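Local coordinates for DUF4785 domain-containing protein (Legionella pneumophila subsp. pneumophila, PDB 4KH9) that is of unknown function but binds calcium and consists of three domains, two of them related to the E-set (immunoglobulin-like) superfamily, at residues A[179-184]-A[209-214]; A[279-284]-A[342-347]; A[64-69]-A[125-130]; A[53-58]-A[82-87]. All coordinates share one frame; numbering follows the deposited sequence.

Interaction 1 of 4, residues A[179-184]-A[209-214]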
# COMPACT_ATOMS: atom_id res chain seq x y z
N LEU A 179 4.48 11.47 -7.47
CA LEU A 179 3.60 10.32 -7.58
C LEU A 179 2.43 10.70 -8.48
O LEU A 179 1.88 11.78 -8.32
CB LEU A 179 3.09 9.90 -6.18
CG LEU A 179 2.14 8.68 -6.11
CD1 LEU A 179 2.30 7.96 -4.82
CD2 LEU A 179 0.69 9.13 -6.20
N LYS A 180 2.03 9.80 -9.39
CA LYS A 180 0.85 9.99 -10.21
C LYS A 180 -0.12 8.81 -9.95
O LYS A 180 0.29 7.66 -9.99
CB LYS A 180 1.21 10.12 -11.68
CG LYS A 180 0.04 10.49 -12.58
CD LYS A 180 0.50 10.42 -14.04
CE LYS A 180 -0.61 10.73 -14.99
NZ LYS A 180 -0.23 10.43 -16.40
N ALA A 181 -1.38 9.12 -9.62
CA ALA A 181 -2.40 8.11 -9.39
C ALA A 181 -3.51 8.22 -10.43
O ALA A 181 -3.76 9.30 -10.96
CB ALA A 181 -2.99 8.25 -7.99
N THR A 182 -4.11 7.09 -10.76
CA THR A 182 -5.27 7.04 -11.66
C THR A 182 -6.40 6.46 -10.86
O THR A 182 -6.19 5.44 -10.19
CB THR A 182 -4.96 6.26 -12.94
OG1 THR A 182 -3.69 6.69 -13.43
CG2 THR A 182 -6.06 6.44 -14.00
N ILE A 183 -7.56 7.11 -10.88
CA ILE A 183 -8.77 6.75 -10.12
C ILE A 183 -9.92 6.70 -11.12
O ILE A 183 -10.23 7.71 -11.75
CB ILE A 183 -8.99 7.79 -8.97
CG1 ILE A 183 -7.77 7.85 -8.01
CG2 ILE A 183 -10.31 7.53 -8.20
CD1 ILE A 183 -7.48 9.28 -7.37
N SER A 184 -10.54 5.52 -11.27
CA SER A 184 -11.61 5.33 -12.25
C SER A 184 -12.81 4.62 -11.65
O SER A 184 -12.65 3.68 -10.89
CB SER A 184 -11.13 4.52 -13.45
OG SER A 184 -9.76 4.74 -13.72
N ILE A 209 -0.25 13.37 2.80
CA ILE A 209 0.08 14.20 1.65
C ILE A 209 -1.19 14.17 0.78
O ILE A 209 -1.57 13.11 0.31
CB ILE A 209 1.39 13.78 0.91
CG1 ILE A 209 2.64 13.92 1.82
CG2 ILE A 209 1.57 14.60 -0.39
CD1 ILE A 209 3.90 13.22 1.31
N SER A 210 -1.88 15.30 0.63
CA SER A 210 -3.09 15.38 -0.19
C SER A 210 -2.72 15.30 -1.70
O SER A 210 -1.62 15.68 -2.08
CB SER A 210 -3.83 16.68 0.11
OG SER A 210 -4.21 16.71 1.48
N LEU A 211 -3.58 14.69 -2.51
CA LEU A 211 -3.30 14.61 -3.95
C LEU A 211 -3.99 15.71 -4.65
O LEU A 211 -5.15 15.96 -4.32
CB LEU A 211 -3.77 13.29 -4.59
CG LEU A 211 -3.03 12.01 -4.49
CD1 LEU A 211 -3.70 11.03 -5.46
CD2 LEU A 211 -1.57 12.13 -4.93
N ASN A 212 -3.33 16.33 -5.63
CA ASN A 212 -3.92 17.38 -6.46
C ASN A 212 -4.55 16.69 -7.66
O ASN A 212 -3.84 16.03 -8.43
CB ASN A 212 -2.85 18.39 -6.84
CG ASN A 212 -2.18 19.02 -5.63
OD1 ASN A 212 -0.96 18.96 -5.45
ND2 ASN A 212 -2.97 19.59 -4.75
N LEU A 213 -5.87 16.80 -7.79
CA LEU A 213 -6.62 16.07 -8.81
C LEU A 213 -6.98 16.88 -10.05
O LEU A 213 -7.24 18.09 -10.00
CB LEU A 213 -7.94 15.51 -8.20
CG LEU A 213 -7.79 14.57 -6.99
CD1 LEU A 213 -9.13 14.42 -6.25
CD2 LEU A 213 -7.28 13.22 -7.41
N THR A 214 -7.09 16.15 -11.17
CA THR A 214 -7.55 16.67 -12.45
C THR A 214 -8.48 15.66 -13.04
O THR A 214 -8.18 14.49 -13.01
CB THR A 214 -6.39 17.03 -13.44
OG1 THR A 214 -5.57 15.88 -13.62
CG2 THR A 214 -5.53 18.19 -12.96
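This is a hydrophobic core contact, made by leucine, alanine and isoleucine side chains, inside the central domain. That domain belongs to the E-set clan, whose members are immunoglobulin-like beta sandwiches. Leu179, Ala181 and Ile183 alternate along strand 178-186, and their CB atoms all point to segment 209-214. Lys180, between the first two, turns away and forms a salt bridge with Glu222. The two backbones do not pair here. Strand 220-226 lies between them in the sheet and is hydrogen-bonded through its backbone to Leu179, Ala181 and Ile183. The CA atoms of Ala181 and Leu211 are 8.5 Å apart, so side chains alone close the distance.

Leu211, on strand 208-217, has a forked end that serves two partners. Leu211 CD1 sits 3.8 Å from Ala181 CB. Leu211 CD2 meets Leu179 CD2 at 4.0 Å, methyl to methyl, with the two side chains crossing at about a right angle. Leu179 reaches this point because its CG stands opposite the backbone N (chi1 -180°). Leu240 and Ala199, on strands 238-248 and 196-202, pack against Leu211 as well.

Leu213 starts out less directly aimed at the partner strand, but its far end reaches it. It also touches Val197, between Asp196 and Asp198, two residues seen to bind calcium in this protein. Its side chain is about 6 Å from that of Asp198. Leu213 CD2 meets Ile183 CD1 at 3.9 Å, again with the side chains nearly perpendicular.

Interaction 2 of 4, residues A[279-284]-A[342-347]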
# COMPACT_ATOMS: atom_id res chain seq x y z
N LYS A 279 40.42 -13.84 -10.39
CA LYS A 279 40.61 -15.07 -9.64
C LYS A 279 40.98 -14.74 -8.18
O LYS A 279 42.17 -14.55 -7.88
CB LYS A 279 41.68 -15.97 -10.30
N PRO A 280 39.98 -14.66 -7.26
CA PRO A 280 38.53 -14.84 -7.49
C PRO A 280 37.90 -13.57 -8.09
O PRO A 280 38.46 -12.48 -7.97
CB PRO A 280 38.01 -15.15 -6.08
CG PRO A 280 38.92 -14.41 -5.17
CD PRO A 280 40.28 -14.36 -5.85
N LEU A 281 36.74 -13.72 -8.77
CA LEU A 281 36.00 -12.62 -9.40
C LEU A 281 35.55 -11.64 -8.34
O LEU A 281 34.57 -11.89 -7.64
CB LEU A 281 34.81 -13.17 -10.19
CG LEU A 281 34.24 -12.31 -11.32
CD1 LEU A 281 35.32 -11.56 -12.12
CD2 LEU A 281 33.39 -13.16 -12.23
N THR A 282 36.30 -10.53 -8.19
CA THR A 282 36.04 -9.55 -7.15
C THR A 282 35.82 -8.18 -7.78
O THR A 282 36.55 -7.77 -8.69
CB THR A 282 37.20 -9.54 -6.14
OG1 THR A 282 37.38 -10.86 -5.63
CG2 THR A 282 36.95 -8.64 -4.96
N PHE A 283 34.79 -7.49 -7.27
CA PHE A 283 34.42 -6.16 -7.74
C PHE A 283 34.45 -5.19 -6.60
O PHE A 283 34.29 -5.60 -5.45
CB PHE A 283 33.01 -6.17 -8.38
CG PHE A 283 32.86 -7.13 -9.53
CD1 PHE A 283 32.53 -8.46 -9.30
CD2 PHE A 283 33.09 -6.71 -10.84
CE1 PHE A 283 32.46 -9.36 -10.36
CE2 PHE A 283 33.00 -7.62 -11.90
CZ PHE A 283 32.69 -8.94 -11.65
N VAL A 284 34.67 -3.91 -6.91
CA VAL A 284 34.69 -2.83 -5.93
C VAL A 284 33.73 -1.73 -6.40
O VAL A 284 33.73 -1.36 -7.57
CB VAL A 284 36.10 -2.26 -5.59
CG1 VAL A 284 36.89 -3.21 -4.70
CG2 VAL A 284 36.90 -1.90 -6.84
N ASP A 342 33.97 -12.35 -21.19
CA ASP A 342 33.07 -12.09 -22.32
C ASP A 342 31.70 -12.78 -22.16
O ASP A 342 30.70 -12.27 -22.67
CB ASP A 342 33.71 -12.55 -23.64
CG ASP A 342 34.95 -11.79 -24.06
OD1 ASP A 342 34.99 -10.56 -23.85
OD2 ASP A 342 35.84 -12.41 -24.69
N ASN A 343 31.68 -13.94 -21.49
CA ASN A 343 30.47 -14.74 -21.29
C ASN A 343 29.84 -14.45 -19.90
O ASN A 343 28.94 -15.19 -19.48
CB ASN A 343 30.80 -16.23 -21.45
CG ASN A 343 29.63 -17.14 -21.74
OD1 ASN A 343 28.53 -16.71 -22.13
ND2 ASN A 343 29.85 -18.44 -21.57
N LEU A 344 30.27 -13.37 -19.20
CA LEU A 344 29.73 -13.02 -17.87
C LEU A 344 29.33 -11.55 -17.78
O LEU A 344 29.96 -10.70 -18.41
CB LEU A 344 30.77 -13.30 -16.76
CG LEU A 344 31.18 -14.75 -16.48
CD1 LEU A 344 32.43 -14.79 -15.63
CD2 LEU A 344 30.06 -15.54 -15.82
N TYR A 345 28.30 -11.25 -16.96
CA TYR A 345 27.88 -9.87 -16.71
C TYR A 345 27.16 -9.74 -15.34
O TYR A 345 26.72 -10.74 -14.77
CB TYR A 345 27.00 -9.32 -17.86
CG TYR A 345 25.59 -9.84 -17.96
CD1 TYR A 345 24.54 -9.24 -17.26
CD2 TYR A 345 25.27 -10.86 -18.85
CE1 TYR A 345 23.23 -9.69 -17.37
CE2 TYR A 345 23.95 -11.31 -19.00
CZ TYR A 345 22.94 -10.72 -18.25
OH TYR A 345 21.64 -11.16 -18.37
N LEU A 346 27.08 -8.50 -14.83
CA LEU A 346 26.39 -8.17 -13.58
C LEU A 346 24.97 -7.80 -13.91
O LEU A 346 24.76 -6.81 -14.63
CB LEU A 346 27.10 -7.03 -12.80
CG LEU A 346 28.49 -7.32 -12.24
CD1 LEU A 346 29.10 -6.05 -11.65
CD2 LEU A 346 28.43 -8.41 -11.21
N GLY A 347 24.01 -8.61 -13.45
CA GLY A 347 22.58 -8.40 -13.70
C GLY A 347 22.01 -7.16 -13.03
O GLY A 347 21.18 -6.44 -13.61
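Phe283 leaves strand 281-289 with its CB directed at Leu346 on strand 345-353. Phe283 CB itself stays 5.1 Å from Leu346 CD1, too far for close packing. Its CG stands opposite the carbonyl carbon (chi1 -57°), and chi2 of 86° turns the ring so that one face is presented to the leucine. Phe283 CG is 4.4 Å from Leu346 CD1. CD2 and CE2 of the ring come nearest this methyl, with Phe283 CD2 at 4.1 Å from Leu346 CD1. The methyl thus sits over this face, displaced from the ring centre to the rim. On the other arm of the ring, Phe283 CE1 is 4.2 Å from Leu346 CD2, so both methyls of the fork lie along the aromatic group. The two side chains run past each other in opposite directions. At the tip, Phe283 CZ is 4.3 Å from both Leu346 CD2 and Leu281 CD2.

The C-terminal domain is an E-set member, and here its two antiparallel sheets pack face to face as an immunoglobulin-like beta sandwich. Strand 281-289 belongs to one sheet and strand 345-353 to the other. The CA atoms of Phe283 and Leu346 stand 10.1 Å apart, a spacing filled by side chains. Phe283 also meets the ring of Phe331 on the adjacent strand 325-333, and Leu372 near the chain end touches both Phe283 and Leu346.

Two residues earlier, Leu281 repeats the pattern with an aliphatic partner. Leu281 CD2 meets Leu344 CD1 at 3.9 Å, and these side chains also slide past one another. Leu301 packs on both leucines.

Interaction 3 of 4, residues A[64-69]-A[125-130]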
# COMPACT_ATOMS: atom_id res chain seq x y z
N ILE A 64 -26.48 4.34 4.41
CA ILE A 64 -25.80 3.15 3.93
C ILE A 64 -26.34 2.96 2.51
O ILE A 64 -27.53 2.68 2.37
CB ILE A 64 -25.98 1.91 4.84
CG1 ILE A 64 -25.38 2.15 6.25
CG2 ILE A 64 -25.40 0.64 4.18
CD1 ILE A 64 -25.66 1.03 7.25
N SER A 65 -25.51 3.21 1.48
CA SER A 65 -25.96 3.14 0.09
C SER A 65 -25.46 1.87 -0.59
O SER A 65 -24.27 1.55 -0.52
CB SER A 65 -25.50 4.38 -0.68
OG SER A 65 -24.08 4.46 -0.70
N THR A 66 -26.38 1.11 -1.15
CA THR A 66 -26.07 -0.13 -1.82
C THR A 66 -26.67 -0.08 -3.22
O THR A 66 -27.67 0.59 -3.44
CB THR A 66 -26.57 -1.36 -1.00
OG1 THR A 66 -27.98 -1.40 -1.02
CG2 THR A 66 -26.04 -1.36 0.46
N LEU A 67 -26.07 -0.80 -4.16
CA LEU A 67 -26.50 -0.86 -5.56
C LEU A 67 -27.00 -2.27 -5.94
O LEU A 67 -27.60 -2.46 -7.02
CB LEU A 67 -25.34 -0.45 -6.48
CG LEU A 67 -24.80 0.97 -6.27
CD1 LEU A 67 -23.57 1.22 -7.13
CD2 LEU A 67 -25.91 2.04 -6.51
N ALA A 68 -26.77 -3.25 -5.06
CA ALA A 68 -27.28 -4.60 -5.32
C ALA A 68 -27.75 -5.23 -4.04
O ALA A 68 -27.31 -4.82 -2.97
CB ALA A 68 -26.21 -5.45 -5.98
N PRO A 69 -28.61 -6.26 -4.10
CA PRO A 69 -29.03 -6.90 -2.85
C PRO A 69 -27.87 -7.65 -2.19
O PRO A 69 -26.85 -7.99 -2.83
CB PRO A 69 -30.14 -7.86 -3.31
CG PRO A 69 -29.85 -8.16 -4.73
CD PRO A 69 -29.24 -6.90 -5.28
N LEU A 125 -23.28 -7.72 9.39
CA LEU A 125 -24.42 -8.40 8.82
C LEU A 125 -24.42 -8.36 7.32
O LEU A 125 -23.88 -7.46 6.70
CB LEU A 125 -25.78 -7.81 9.34
CG LEU A 125 -26.29 -6.51 8.69
CD1 LEU A 125 -27.80 -6.45 8.70
CD2 LEU A 125 -25.65 -5.25 9.34
N GLN A 126 -25.10 -9.34 6.75
CA GLN A 126 -25.38 -9.30 5.33
C GLN A 126 -26.86 -8.99 5.22
O GLN A 126 -27.68 -9.68 5.84
CB GLN A 126 -24.97 -10.59 4.62
CG GLN A 126 -25.22 -10.48 3.12
CD GLN A 126 -24.70 -11.66 2.34
OE1 GLN A 126 -24.80 -12.84 2.76
NE2 GLN A 126 -24.21 -11.38 1.16
N ILE A 127 -27.20 -7.96 4.46
CA ILE A 127 -28.59 -7.53 4.31
C ILE A 127 -29.35 -8.60 3.53
O ILE A 127 -28.86 -9.06 2.49
CB ILE A 127 -28.71 -6.13 3.64
CG1 ILE A 127 -27.89 -5.08 4.42
CG2 ILE A 127 -30.19 -5.71 3.55
CD1 ILE A 127 -27.75 -3.70 3.70
N LYS A 128 -30.55 -9.01 4.05
CA LYS A 128 -31.40 -10.00 3.37
C LYS A 128 -31.72 -9.53 1.95
O LYS A 128 -32.11 -8.36 1.79
CB LYS A 128 -32.69 -10.25 4.14
CG LYS A 128 -32.52 -10.92 5.47
CD LYS A 128 -33.88 -11.21 6.12
CE LYS A 128 -34.68 -9.98 6.51
NZ LYS A 128 -35.93 -10.39 7.21
N PRO A 129 -31.56 -10.41 0.92
CA PRO A 129 -31.84 -10.00 -0.47
C PRO A 129 -33.26 -9.48 -0.69
O PRO A 129 -33.46 -8.69 -1.59
CB PRO A 129 -31.60 -11.32 -1.26
CG PRO A 129 -30.55 -12.03 -0.46
CD PRO A 129 -31.06 -11.80 0.95
N GLU A 130 -34.22 -9.86 0.17
CA GLU A 130 -35.63 -9.46 0.08
C GLU A 130 -35.81 -7.99 0.43
O GLU A 130 -36.80 -7.40 0.00
CB GLU A 130 -36.53 -10.34 0.97
CG GLU A 130 -36.41 -10.09 2.47
CD GLU A 130 -37.07 -11.15 3.33
OE1 GLU A 130 -36.81 -12.35 3.09
OE2 GLU A 130 -37.76 -10.77 4.31
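Pro69 and Pro129 meet where two chain segments leave the edges of the two antiparallel sheets that pack as a beta sandwich in the N-terminal domain. Strand 62-65 is an outermost strand of one sheet and strand 123-126 of the other. The contact joins the loops that follow them.

The apolar contacts come in two patches. In the outer one, Pro69 CB lies 3.9 Å from Pro129 CA and 4.3 Å from Pro129 CB. The backbones are close too, with Pro69 CA and Pro129 CA 4.8 Å apart. Deeper in, the Thr66 methyl CG2 lies 4.3 Å from Ile127 CD1, a loose touch. Ile127 reaches this far because its chain is extended at chi2 (170°). It also packs on Val73 and Phe136, one from each sheet, so it sits between them.

Several polar side chains are bonded elsewhere. Thr66 OG1 is hydrogen-bonded to Gly134 N, which leaves its methyl to face Ile127. Gln126 NE2 is bonded to Gly70 O, just after Pro69. Lys128 NZ and Glu130 OE2 form a long salt bridge at 3.5 Å.

The nearest approach between the segments is from carbon to oxygen: Pro69 CB lies 3.8 Å from Pro129 O.

Interaction 4 of 4, residues A[53-58]-A[82-87]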
# COMPACT_ATOMS: atom_id res chain seq x y z
N ILE A 53 -17.51 7.57 11.13
CA ILE A 53 -18.72 8.29 11.51
C ILE A 53 -18.70 8.54 13.03
O ILE A 53 -18.11 7.77 13.78
CB ILE A 53 -20.03 7.57 11.07
CG1 ILE A 53 -20.26 6.28 11.86
CG2 ILE A 53 -20.11 7.32 9.55
CD1 ILE A 53 -21.58 6.00 12.09
N SER A 54 -19.37 9.60 13.47
CA SER A 54 -19.45 9.90 14.89
C SER A 54 -20.74 9.40 15.47
O SER A 54 -21.68 9.12 14.73
CB SER A 54 -19.33 11.41 15.10
OG SER A 54 -20.49 12.06 14.61
N LEU A 55 -20.80 9.34 16.79
CA LEU A 55 -22.01 9.00 17.53
C LEU A 55 -23.12 10.05 17.22
O LEU A 55 -24.26 9.67 17.06
CB LEU A 55 -21.66 8.94 19.02
CG LEU A 55 -22.73 8.46 19.97
CD1 LEU A 55 -23.21 7.02 19.63
CD2 LEU A 55 -22.24 8.55 21.39
N GLU A 56 -22.74 11.34 17.02
CA GLU A 56 -23.68 12.41 16.65
C GLU A 56 -24.32 12.13 15.28
O GLU A 56 -25.49 12.42 15.09
CB GLU A 56 -22.99 13.80 16.63
CG GLU A 56 -22.57 14.36 18.00
CD GLU A 56 -21.32 13.77 18.63
OE1 GLU A 56 -20.63 12.96 17.97
OE2 GLU A 56 -21.02 14.13 19.79
N GLN A 57 -23.56 11.58 14.33
CA GLN A 57 -24.11 11.23 13.02
C GLN A 57 -25.06 10.02 13.16
O GLN A 57 -26.13 10.01 12.54
CB GLN A 57 -22.98 10.93 12.02
CG GLN A 57 -22.17 12.20 11.64
CD GLN A 57 -20.95 11.91 10.79
OE1 GLN A 57 -20.22 10.97 11.02
NE2 GLN A 57 -20.66 12.78 9.85
N LEU A 58 -24.69 9.02 13.98
CA LEU A 58 -25.53 7.84 14.25
C LEU A 58 -26.85 8.21 14.85
O LEU A 58 -27.83 7.56 14.55
CB LEU A 58 -24.85 6.85 15.20
CG LEU A 58 -24.00 5.73 14.66
CD1 LEU A 58 -23.42 4.89 15.83
CD2 LEU A 58 -24.79 4.79 13.67
N SER A 82 -18.27 0.45 24.00
CA SER A 82 -19.37 -0.27 23.38
C SER A 82 -20.04 0.50 22.21
O SER A 82 -19.91 1.72 22.07
CB SER A 82 -20.42 -0.63 24.42
OG SER A 82 -20.86 0.54 25.09
N ILE A 83 -20.68 -0.29 21.33
CA ILE A 83 -21.46 0.12 20.17
C ILE A 83 -22.90 0.33 20.68
O ILE A 83 -23.34 -0.42 21.55
CB ILE A 83 -21.34 -0.98 19.06
CG1 ILE A 83 -20.09 -0.75 18.20
CG2 ILE A 83 -22.58 -1.12 18.15
CD1 ILE A 83 -19.96 -1.75 17.08
N PRO A 84 -23.64 1.34 20.20
CA PRO A 84 -25.02 1.50 20.67
C PRO A 84 -25.92 0.41 20.12
O PRO A 84 -25.49 -0.30 19.20
CB PRO A 84 -25.44 2.86 20.11
CG PRO A 84 -24.25 3.43 19.42
CD PRO A 84 -23.32 2.33 19.14
N GLU A 85 -27.16 0.28 20.64
CA GLU A 85 -28.17 -0.60 20.03
C GLU A 85 -28.57 0.09 18.75
O GLU A 85 -28.83 1.30 18.77
CB GLU A 85 -29.37 -0.83 20.97
CG GLU A 85 -29.32 -2.13 21.74
CD GLU A 85 -30.49 -2.33 22.69
OE1 GLU A 85 -31.64 -1.98 22.32
OE2 GLU A 85 -30.26 -2.87 23.79
N LEU A 86 -28.53 -0.62 17.63
CA LEU A 86 -28.73 0.02 16.36
C LEU A 86 -30.03 -0.34 15.67
O LEU A 86 -30.53 -1.46 15.78
CB LEU A 86 -27.54 -0.33 15.41
CG LEU A 86 -26.12 0.19 15.85
CD1 LEU A 86 -25.02 -0.48 15.05
CD2 LEU A 86 -25.99 1.73 15.73
N LEU A 87 -30.54 0.62 14.90
CA LEU A 87 -31.73 0.48 14.06
C LEU A 87 -31.33 0.70 12.61
O LEU A 87 -30.33 1.37 12.33
CB LEU A 87 -32.83 1.49 14.47
CG LEU A 87 -33.32 1.45 15.92
CD1 LEU A 87 -34.12 2.70 16.26
CD2 LEU A 87 -34.14 0.20 16.19
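Pro84, a puckered ring, is touched at its CG edge by two leucines of helix 55-60. The contact lies in the two-sheet beta sandwich of the N-terminal domain, where this short helix crosses from one sheet to the other. Leu55 CD1 lies 3.7 Å from Pro84 CG, and Leu58 CD1 lies 4.0 Å from the same carbon. Tyr151 and Tyr147 add further contacts to the ring.

The helix links strand 48-54 of one antiparallel sheet to strand 62-65 of the other. It packs on the loop that leads into strand 86-89. Leu55 is turned out with CG opposite the backbone N (chi1 -174°), which carries its methyl to the proline although its CB does not point there. The Leu55 and Pro84 side chains pass in opposite directions. Leu58, one turn on, has its CB directed at the partner segment. Leu86 joins it from the start of strand 86-89, crossing it at about a right angle, with Leu86 CD2 3.9 Å from Leu58 CD2. Leu138 touches both of these leucines.

The flat group here is the Gln57 amide, which works within the helix start. Ser54 and Gln57 form a capping box. Gln57 N donates to Ser54 OG at 3.1 Å. In return, Ser54 N donates to Gln57 OE1 at 2.9 Å, with the donor tilted 23° from the amide carbonyl plane.

The four contacts are spread over all three domains of an elongated chain. Interactions 3 and 4 share the N-terminal domain. Their centres are 19 Å apart and their nearest atoms about 7 Å, and helix 55-60 of one leads into strand 62-65 of the other. Their segments alternate along the sequence. Interaction 1 follows in the central domain, its centre 31 Å from that of interaction 3. It lies near the Asp196-Asp198 calcium site, which holds no ion in this chain; a calcium ion in the model is about 11 Å from the Leu213 side chain. Interaction 2 lies in the C-terminal domain, 43 Å from interaction 1 and 66 Å from interaction 4, centre to centre. No two contacts touch.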